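Local coordinates for PaaX domain-containing protein, C-domain protein (Mycobacterium tuberculosis, PDB 3KFW) that is of uncharacterized function but probably acts as a DNA-binding transcriptional repressor of the PaaX type, at the interface of chains A and B. Coordinates in Å, arbitrary orientation; residue numbers count along the deposited sequence, not the author numbering. Chains: chain A/B, Uncharacterized protein.

The interface of chains A and B. Residues chain A 124, 147-148, 150, 153-154, 157; chain B 142-144.
This patch belongs to a two-fold symmetric interface of a PaaX-family protein. Strand 141-147 of chain B, in the Cas2-like central domain, lies against the end of the same strand in chain A, the loop after it and helix 151-158. Each contact has a twin with the chains exchanged. The surface may serve dimerisation, but the structure alone does not prove it.

Salt bridges centre on B:Arg142. Its CG is anti to the backbone N (chi1 -176°), and the chain bends at chi2 on its way into chain A. The guanidinium meets A:Asp148 side-on. B:Arg142 NE donates to the syn lone pair of carboxylate A:Asp148 OD1 at 2.9 Å. B:Arg142 NH2 donates to A:Asp148 OD2 at 3.2 Å, nearly straight but from above the carboxylate plane. The two planes are 56° apart, so the pair is twisted rather than coplanar. On another edge of the guanidinium, B:Arg142 NH1 donates to A:Asp153 OD2 at 3.2 Å, again from above the carboxylate plane. Two acidic groups thus fix the rotation of the guanidinium and probably stabilise its positive charge.

A second-shell hydrogen bond holds A:Asp148 in place. The backbone N of A:Ala150 donates to the anti lone pair of A:Asp148 OD2 at 3.0 Å. OD2 therefore accepts from both chains.

Apolar packing flanks the charged groups. A:Leu154 CD1 lies over one guanidinium face, toward the rim, 3.9 Å from B:Arg142 NE. B:Leu144 crosses A:Asp148 obliquely, with CD2 against the carboxylate. Its other methyl, B:Leu144 CD1, meets selenomethionine A:Met124 tip to tip, 3.8 Å from A:Met124 CE. The bend of A:Met124 at chi3 (78°) turns CE toward this leucine.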
HETATM    1  N   MSE A 124     -14.550   4.052  -0.871  1.00 26.63           N
HETATM    2  CA  MSE A 124     -15.482   5.199  -0.773  1.00 26.97           C
HETATM    3  C   MSE A 124     -16.755   4.879  -1.439  1.00 26.46           C
HETATM    4  O   MSE A 124     -16.814   3.970  -2.248  1.00 27.07           O
HETATM    5  CB  MSE A 124     -14.992   6.434  -1.518  1.00 26.63           C
HETATM    6  CG  MSE A 124     -13.774   6.997  -0.995  1.00 30.91           C
HETATM    7 SE   MSE A 124     -13.025   8.348  -2.184  1.00 37.24          SE
HETATM    8  CE  MSE A 124     -14.238   9.812  -1.721  1.00 30.99           C
ATOM      9  N   ARG A 147     -15.624  15.089   0.583  1.00 29.79           N
ATOM     10  CA  ARG A 147     -16.150  15.536  -0.693  1.00 31.71           C
ATOM     11  C   ARG A 147     -15.131  15.811  -1.810  1.00 32.15           C
ATOM     12  O   ARG A 147     -14.014  16.283  -1.568  1.00 31.21           O
ATOM     13  CB  ARG A 147     -17.145  16.716  -0.518  1.00 31.89           C
ATOM     14  CG  ARG A 147     -16.874  17.607   0.687  1.00 33.45           C
ATOM     15  CD  ARG A 147     -17.799  18.853   0.670  1.00 35.76           C
ATOM     16  NE  ARG A 147     -19.137  18.439   1.027  1.00 36.00           N
ATOM     17  CZ  ARG A 147     -20.237  18.707   0.339  1.00 34.79           C
ATOM     18  NH1 ARG A 147     -21.377  18.231   0.777  1.00 33.14           N
ATOM     19  NH2 ARG A 147     -20.209  19.450  -0.751  1.00 35.29           N
ATOM     20  N   ASP A 148     -15.556  15.510  -3.033  1.00 32.90           N
ATOM     21  CA  ASP A 148     -14.746  15.706  -4.217  1.00 34.15           C
ATOM     22  C   ASP A 148     -15.277  16.819  -5.117  1.00 33.22           C
ATOM     23  O   ASP A 148     -16.466  17.050  -5.171  1.00 33.75           O
ATOM     24  CB  ASP A 148     -14.669  14.399  -5.013  1.00 34.80           C
ATOM     25  CG  ASP A 148     -13.417  14.323  -5.860  1.00 37.92           C
ATOM     26  OD1 ASP A 148     -12.520  13.499  -5.557  1.00 41.96           O
ATOM     27  OD2 ASP A 148     -13.317  15.117  -6.820  1.00 42.84           O
ATOM     28  N   ALA A 150     -15.033  16.870  -8.524  1.00 31.86           N
ATOM     29  CA  ALA A 150     -15.511  16.203  -9.735  1.00 30.61           C
ATOM     30  C   ALA A 150     -16.040  14.840  -9.277  1.00 29.61           C
ATOM     31  O   ALA A 150     -15.408  13.817  -9.501  1.00 28.71           O
ATOM     32  CB  ALA A 150     -14.360  16.007 -10.728  1.00 30.44           C
ATOM     33  N   ASP A 153     -16.547  12.166 -11.829  1.00 28.01           N
ATOM     34  CA  ASP A 153     -15.301  11.661 -12.281  1.00 27.82           C
ATOM     35  C   ASP A 153     -14.796  10.646 -11.273  1.00 26.81           C
ATOM     36  O   ASP A 153     -14.446   9.532 -11.658  1.00 26.35           O
ATOM     37  CB  ASP A 153     -14.267  12.764 -12.513  1.00 28.22           C
ATOM     38  CG  ASP A 153     -13.013  12.203 -13.092  1.00 32.08           C
ATOM     39  OD1 ASP A 153     -13.157  11.394 -14.030  1.00 36.37           O
ATOM     40  OD2 ASP A 153     -11.901  12.487 -12.602  1.00 38.25           O
ATOM     41  N   LEU A 154     -14.753  11.029  -9.990  1.00 25.83           N
ATOM     42  CA  LEU A 154     -14.473  10.061  -8.918  1.00 25.38           C
ATOM     43  C   LEU A 154     -15.290   8.741  -9.100  1.00 24.52           C
ATOM     44  O   LEU A 154     -14.711   7.652  -9.279  1.00 23.84           O
ATOM     45  CB  LEU A 154     -14.754  10.705  -7.561  1.00 26.34           C
ATOM     46  CG  LEU A 154     -14.411   9.833  -6.356  1.00 28.16           C
ATOM     47  CD1 LEU A 154     -13.013   9.402  -6.594  1.00 30.99           C
ATOM     48  CD2 LEU A 154     -14.488  10.653  -5.097  1.00 29.14           C
ATOM     49  N   GLN A 157     -14.025   6.488 -11.521  1.00 23.95           N
ATOM     50  CA  GLN A 157     -12.672   6.017 -11.145  1.00 25.86           C
ATOM     51  C   GLN A 157     -12.756   4.838 -10.112  1.00 25.66           C
ATOM     52  O   GLN A 157     -12.008   3.884 -10.199  1.00 25.11           O
ATOM     53  CB  GLN A 157     -11.892   7.231 -10.601  1.00 26.62           C
ATOM     54  CG  GLN A 157     -10.433   7.374 -10.922  1.00 30.66           C
ATOM     55  CD  GLN A 157     -10.105   7.348 -12.432  1.00 33.94           C
ATOM     56  OE1 GLN A 157     -10.691   8.079 -13.241  1.00 26.97           O
ATOM     57  NE2 GLN A 157      -9.161   6.469 -12.800  1.00 33.21           N
TER
ATOM     58  N   ARG B 142      -5.023  12.554  -5.730  1.00 32.40           N
ATOM     59  CA  ARG B 142      -6.399  13.063  -5.829  1.00 30.49           C
ATOM     60  C   ARG B 142      -6.673  13.906  -4.591  1.00 30.09           C
ATOM     61  O   ARG B 142      -6.363  13.483  -3.486  1.00 29.27           O
ATOM     62  CB  ARG B 142      -7.409  11.936  -6.004  1.00 29.77           C
ATOM     63  CG  ARG B 142      -8.812  12.431  -6.199  1.00 27.05           C
ATOM     64  CD  ARG B 142      -9.511  11.723  -7.295  1.00 22.25           C
ATOM     65  NE  ARG B 142     -10.743  12.435  -7.640  1.00 19.89           N
ATOM     66  CZ  ARG B 142     -11.341  12.345  -8.822  1.00 17.08           C
ATOM     67  NH1 ARG B 142     -10.824  11.565  -9.763  1.00 16.27           N
ATOM     68  NH2 ARG B 142     -12.451  13.021  -9.061  1.00 15.22           N
HETATM   69  N   MSE B 143      -7.192  15.115  -4.792  1.00 30.29           N
HETATM   70  CA  MSE B 143      -7.367  16.071  -3.721  1.00 31.03           C
HETATM   71  C   MSE B 143      -8.816  15.950  -3.285  1.00 29.49           C
HETATM   72  O   MSE B 143      -9.724  16.046  -4.098  1.00 29.30           O
HETATM   73  CB  MSE B 143      -7.046  17.495  -4.212  1.00 32.83           C
HETATM   74  CG  MSE B 143      -6.629  18.554  -3.128  1.00 40.32           C
HETATM   75 SE   MSE B 143      -8.019  19.409  -1.938  1.00 63.11          SE
HETATM   76  CE  MSE B 143      -9.264  20.187  -3.263  1.00 55.01           C
ATOM     77  N   LEU B 144      -9.026  15.710  -1.997  1.00 28.30           N
ATOM     78  CA  LEU B 144     -10.366  15.723  -1.425  1.00 27.02           C
ATOM     79  C   LEU B 144     -10.372  16.611  -0.201  1.00 26.28           C
ATOM     80  O   LEU B 144      -9.336  16.954   0.332  1.00 26.18           O
ATOM     81  CB  LEU B 144     -10.797  14.305  -1.033  1.00 27.43           C
ATOM     82  CG  LEU B 144     -10.868  13.176  -2.069  1.00 27.45           C
ATOM     83  CD1 LEU B 144     -11.140  11.906  -1.374  1.00 28.07           C
ATOM     84  CD2 LEU B 144     -12.016  13.446  -2.944  1.00 27.50           C
TER